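Local structure of glucose-binding protein (Thermus thermophilus HB27, 2B3F) at residues Q150-K155 against K235-I240; V176-A179 against D185-N188. The protein binds glucose and galactose in the manner of periplasmic solute-binding proteins and probably delivers sugar to a binding-protein-dependent transporter. One frame throughout, in Å; residues are numbered along the deposited sequence.

Contact 1: residues Q150-K155 against K235-I240. Unlike the reference sequence in segment 235-240: Ile240 (reference Val).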
loop_
_atom_site.group_PDB
_atom_site.type_symbol
_atom_site.label_atom_id
_atom_site.label_comp_id
_atom_site.label_asym_id
_atom_site.label_seq_id
_atom_site.Cartn_x
_atom_site.Cartn_y
_atom_site.Cartn_z
ATOM N N GLN A 150 15.685 22.515 3.975
ATOM C CA GLN A 150 16.143 23.900 3.766
ATOM C C GLN A 150 17.681 23.952 3.684
ATOM O O GLN A 150 18.256 24.508 2.742
ATOM C CB GLN A 150 15.623 24.802 4.881
ATOM C CG GLN A 150 15.771 26.299 4.598
ATOM C CD GLN A 150 14.786 26.796 3.543
ATOM O OE1 GLN A 150 14.882 26.440 2.360
ATOM N NE2 GLN A 150 13.837 27.638 3.967
ATOM N N THR A 151 18.337 23.322 4.653
ATOM C CA THR A 151 19.790 23.114 4.605
ATOM C C THR A 151 20.235 22.530 3.263
ATOM O O THR A 151 21.223 22.984 2.679
ATOM C CB THR A 151 20.253 22.180 5.744
ATOM O OG1 THR A 151 19.921 22.765 7.002
ATOM C CG2 THR A 151 21.759 21.934 5.695
ATOM N N LEU A 152 19.505 21.523 2.765
ATOM C CA LEU A 152 19.889 20.849 1.525
ATOM C C LEU A 152 19.696 21.749 0.311
ATOM O O LEU A 152 20.496 21.703 -0.627
ATOM C CB LEU A 152 19.112 19.529 1.345
ATOM C CG LEU A 152 19.519 18.394 2.281
ATOM C CD1 LEU A 152 18.435 17.306 2.326
ATOM C CD2 LEU A 152 20.864 17.803 1.855
ATOM N N LYS A 153 18.638 22.555 0.323
ATOM C CA LYS A 153 18.434 23.539 -0.738
ATOM C C LYS A 153 19.589 24.549 -0.777
ATOM O O LYS A 153 20.103 24.864 -1.852
ATOM C CB LYS A 153 17.100 24.259 -0.576
ATOM C CG LYS A 153 15.910 23.449 -1.074
ATOM C CD LYS A 153 14.627 24.155 -0.737
ATOM C CE LYS A 153 13.410 23.312 -1.053
ATOM N NZ LYS A 153 12.179 24.062 -0.702
ATOM N N GLN A 154 19.996 25.008 0.401
ATOM C CA GLN A 154 21.171 25.893 0.540
ATOM C C GLN A 154 22.444 25.244 -0.016
ATOM O O GLN A 154 23.248 25.904 -0.689
ATOM C CB GLN A 154 21.347 26.314 2.008
ATOM C CG GLN A 154 20.241 27.285 2.464
ATOM C CD GLN A 154 20.071 27.387 3.976
ATOM O OE1 GLN A 154 20.811 26.771 4.757
ATOM N NE2 GLN A 154 19.086 28.178 4.397
ATOM N N LYS A 155 22.599 23.945 0.225
ATOM C CA LYS A 155 23.730 23.176 -0.305
ATOM C C LYS A 155 23.611 22.833 -1.797
ATOM O O LYS A 155 24.517 22.219 -2.354
ATOM C CB LYS A 155 23.945 21.904 0.527
ATOM C CG LYS A 155 24.292 22.211 1.970
ATOM C CD LYS A 155 24.571 20.980 2.779
ATOM C CE LYS A 155 25.097 21.364 4.146
ATOM N NZ LYS A 155 25.780 20.243 4.827
ATOM N N LYS A 235 19.386 12.991 -6.828
ATOM C CA LYS A 235 18.576 14.159 -7.222
ATOM C C LYS A 235 17.502 14.494 -6.191
ATOM O O LYS A 235 16.772 15.478 -6.337
ATOM C CB LYS A 235 17.927 13.935 -8.578
ATOM C CG LYS A 235 18.935 13.812 -9.693
ATOM C CD LYS A 235 18.344 14.086 -11.068
ATOM C CE LYS A 235 17.951 12.819 -11.787
ATOM N NZ LYS A 235 17.899 12.998 -13.273
ATOM N N ALA A 236 17.416 13.662 -5.154
ATOM C CA ALA A 236 16.586 13.900 -3.982
ATOM C C ALA A 236 17.270 13.205 -2.816
ATOM O O ALA A 236 18.072 12.315 -3.045
ATOM C CB ALA A 236 15.196 13.314 -4.213
ATOM N N ALA A 237 16.948 13.608 -1.592
ATOM C CA ALA A 237 17.483 12.997 -0.382
ATOM C C ALA A 237 16.544 11.918 0.194
ATOM O O ALA A 237 17.003 10.918 0.779
ATOM C CB ALA A 237 17.744 14.078 0.668
ATOM N N PHE A 238 15.238 12.147 0.032
ATOM C CA PHE A 238 14.216 11.341 0.682
ATOM C C PHE A 238 13.066 11.007 -0.263
ATOM O O PHE A 238 12.782 11.738 -1.203
ATOM C CB PHE A 238 13.637 12.083 1.878
ATOM C CG PHE A 238 14.676 12.690 2.788
ATOM C CD1 PHE A 238 15.523 11.880 3.535
ATOM C CD2 PHE A 238 14.801 14.074 2.898
ATOM C CE1 PHE A 238 16.480 12.446 4.386
ATOM C CE2 PHE A 238 15.756 14.638 3.726
ATOM C CZ PHE A 238 16.589 13.827 4.472
ATOM N N ASN A 239 12.387 9.898 0.043
ATOM C CA ASN A 239 11.111 9.565 -0.616
ATOM C C ASN A 239 10.226 8.867 0.410
ATOM O O ASN A 239 10.715 8.036 1.151
ATOM C CB ASN A 239 11.347 8.659 -1.816
ATOM C CG ASN A 239 10.081 8.392 -2.619
ATOM O OD1 ASN A 239 9.353 9.335 -3.022
ATOM N ND2 ASN A 239 9.831 7.122 -2.905
ATOM N N ILE A 240 8.941 9.219 0.450
ATOM C CA ILE A 240 7.984 8.545 1.358
ATOM C C ILE A 240 7.180 7.574 0.496
ATOM O O ILE A 240 6.426 7.998 -0.368
ATOM C CB ILE A 240 7.028 9.546 2.052
ATOM C CG1 ILE A 240 7.799 10.621 2.857
ATOM C CG2 ILE A 240 6.033 8.813 2.952
ATOM C CD1 ILE A 240 8.755 10.103 3.893
#
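Leu152 reaches from the last turn of helix 142-154 to Ala237 and Phe238, packing this helix against the segment 235-240, which leads into strand 238-240 of the mixed four-stranded sheet of a periplasmic binding protein. The tight part is small and wholly apolar. A single methyl, Leu152 CD1, does the touching: it lies 3.7 Å from Ala237 CB and meets the Phe238 ring at CE2, 4.0 Å away, on an oblique approach. Leucine suits the spot because its branched end spans the gap between the segments, whose nearest CA atoms, of Leu152 and Ala237, are 8.4 Å apart. Alanine, a single methyl at Ala237, lets Leu152 come close, and Trp134 packs on both. Away from Leu152 the packing gives way to solvent: Gln150 and Gln154 are exposed, as is Lys155 just past the helix end, polar residues suited to water. Lys155 NZ nevertheless bonds Trp134 O, and Lys153 NZ bonds Asp213 O. Phe238 CG stands anti to its own carbonyl carbon (chi1 -47°), which swings the ring back towards the helix, and Pro139, Met124 and Tyr126 also pack on it. Ala237 CB rests on one face of this ring, 3.6 Å above its plane and displaced towards the rim.

Contact 2: residues V176-A179 against D185-N188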
loop_
_atom_site.group_PDB
_atom_site.type_symbol
_atom_site.label_atom_id
_atom_site.label_comp_id
_atom_site.label_asym_id
_atom_site.label_seq_id
_atom_site.Cartn_x
_atom_site.Cartn_y
_atom_site.Cartn_z
ATOM N N VAL A 176 1.944 12.119 6.598
ATOM C CA VAL A 176 1.852 13.416 7.265
ATOM C C VAL A 176 0.675 13.454 8.239
ATOM O O VAL A 176 0.842 13.865 9.395
ATOM C CB VAL A 176 1.770 14.586 6.237
ATOM C CG1 VAL A 176 1.465 15.914 6.931
ATOM C CG2 VAL A 176 3.050 14.680 5.422
ATOM N N ALA A 177 -0.508 13.031 7.791
ATOM C CA ALA A 177 -1.699 13.001 8.630
ATOM C C ALA A 177 -1.515 12.126 9.880
ATOM O O ALA A 177 -1.926 12.507 10.995
ATOM C CB ALA A 177 -2.900 12.527 7.823
ATOM N N LEU A 178 -0.903 10.955 9.705
ATOM C CA LEU A 178 -0.687 10.063 10.840
ATOM C C LEU A 178 0.209 10.747 11.870
ATOM O O LEU A 178 -0.048 10.665 13.077
ATOM C CB LEU A 178 -0.069 8.729 10.394
ATOM C CG LEU A 178 0.301 7.759 11.537
ATOM C CD1 LEU A 178 -0.936 7.360 12.349
ATOM C CD2 LEU A 178 1.025 6.513 10.997
ATOM N N ALA A 179 1.260 11.403 11.391
ATOM C CA ALA A 179 2.204 12.109 12.280
ATOM C C ALA A 179 1.488 13.224 13.040
ATOM O O ALA A 179 1.678 13.370 14.254
ATOM C CB ALA A 179 3.359 12.689 11.490
ATOM N N ASP A 185 -6.444 9.469 16.583
ATOM C CA ASP A 185 -7.236 10.424 15.799
ATOM C C ASP A 185 -7.198 10.101 14.300
ATOM O O ASP A 185 -8.184 10.354 13.610
ATOM C CB ASP A 185 -6.828 11.876 16.059
ATOM C CG ASP A 185 -7.632 12.523 17.178
ATOM O OD1 ASP A 185 -8.679 11.982 17.590
ATOM O OD2 ASP A 185 -7.199 13.591 17.636
ATOM N N TRP A 186 -6.098 9.519 13.817
ATOM C CA TRP A 186 -6.109 8.900 12.467
ATOM C C TRP A 186 -7.283 7.926 12.352
ATOM O O TRP A 186 -8.111 8.027 11.444
ATOM C CB TRP A 186 -4.771 8.228 12.127
ATOM C CG TRP A 186 -4.825 7.394 10.881
ATOM C CD1 TRP A 186 -4.905 6.034 10.805
ATOM C CD2 TRP A 186 -4.806 7.870 9.531
ATOM N NE1 TRP A 186 -4.965 5.636 9.493
ATOM C CE2 TRP A 186 -4.894 6.742 8.686
ATOM C CE3 TRP A 186 -4.747 9.145 8.958
ATOM C CZ2 TRP A 186 -4.912 6.844 7.287
ATOM C CZ3 TRP A 186 -4.759 9.254 7.564
ATOM C CH2 TRP A 186 -4.833 8.105 6.744
ATOM N N ASN A 187 -7.393 6.988 13.294
ATOM C CA ASN A 187 -8.498 6.020 13.275
ATOM C C ASN A 187 -9.860 6.686 13.369
ATOM O O ASN A 187 -10.851 6.203 12.786
ATOM C CB ASN A 187 -8.355 4.985 14.408
ATOM C CG ASN A 187 -7.168 4.024 14.196
ATOM O OD1 ASN A 187 -6.552 3.997 13.129
ATOM N ND2 ASN A 187 -6.852 3.228 15.220
ATOM N N ASN A 188 -9.907 7.812 14.071
ATOM C CA ASN A 188 -11.163 8.533 14.254
ATOM C C ASN A 188 -11.683 9.210 12.990
ATOM O O ASN A 188 -12.879 9.497 12.906
ATOM C CB ASN A 188 -11.052 9.533 15.400
ATOM C CG ASN A 188 -11.030 8.853 16.769
ATOM O OD1 ASN A 188 -11.527 7.734 16.924
ATOM N ND2 ASN A 188 -10.438 9.526 17.759
#
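Ala177 and Leu178 pack on Trp186 across a sharp change of direction within helix 166-190: their segments approach to 5.8 Å between the CA atoms of Leu178 and Trp186, about half the distance a straight helix would give. The apolar contacts are buried. Ala177 CB approaches the six-membered part of the indole obliquely, 3.8 Å from Trp186 CZ3, and its small side chain lets the broad ring come close. Leu178 CD1 lies 3.9 Å from Trp186 CB, where leucine's branched end fills the space beside the base of the indole, and the two side chains cross at about a right angle. In Trp186, CG is anti to the backbone N (chi1 170°), which carries the indole alongside the earlier helical turn.

Polar interactions hold the later segment. The indole nitrogen, Trp186 NE1, is buried yet satisfied by Gly344 O. The side chains of Asp185 and Asn188, three residues apart, are joined: Asn188 ND2 donates in its amide plane to the anti lone pair of Asp185 OD1 (3.0 Å, N-H...O angle 159°), while Asp185 OD2 forms a salt bridge with Lys200. Beyond, Ala177 rests on Ala204 of helix 199-212, whereas Leu178 and Trp186 face Met274 of strand 272-280 and Val343 of strand 341-344.

How the contacts relate
Along the chain, both segments of contact 2 fall between the two of contact 1, the order being 150-155, 176-179, 185-188 and 235-240. The centres lie 25 Å apart, and the nearest atoms, about 6 Å apart, do not touch. Helix 166-190 connects the two regions: its Leu172 and Ser175 meet Ile240, at the far end of contact 1's strand segment, and further on it carries both segments of contact 2. Contact 1 involves strand 238-240 of the four-stranded sheet, whereas contact 2 packs against strands 272-280 and 341-344 of the larger mixed sheet. The helix therefore spans from one sheet to the other, and both contacts are core packing away from the galactose site.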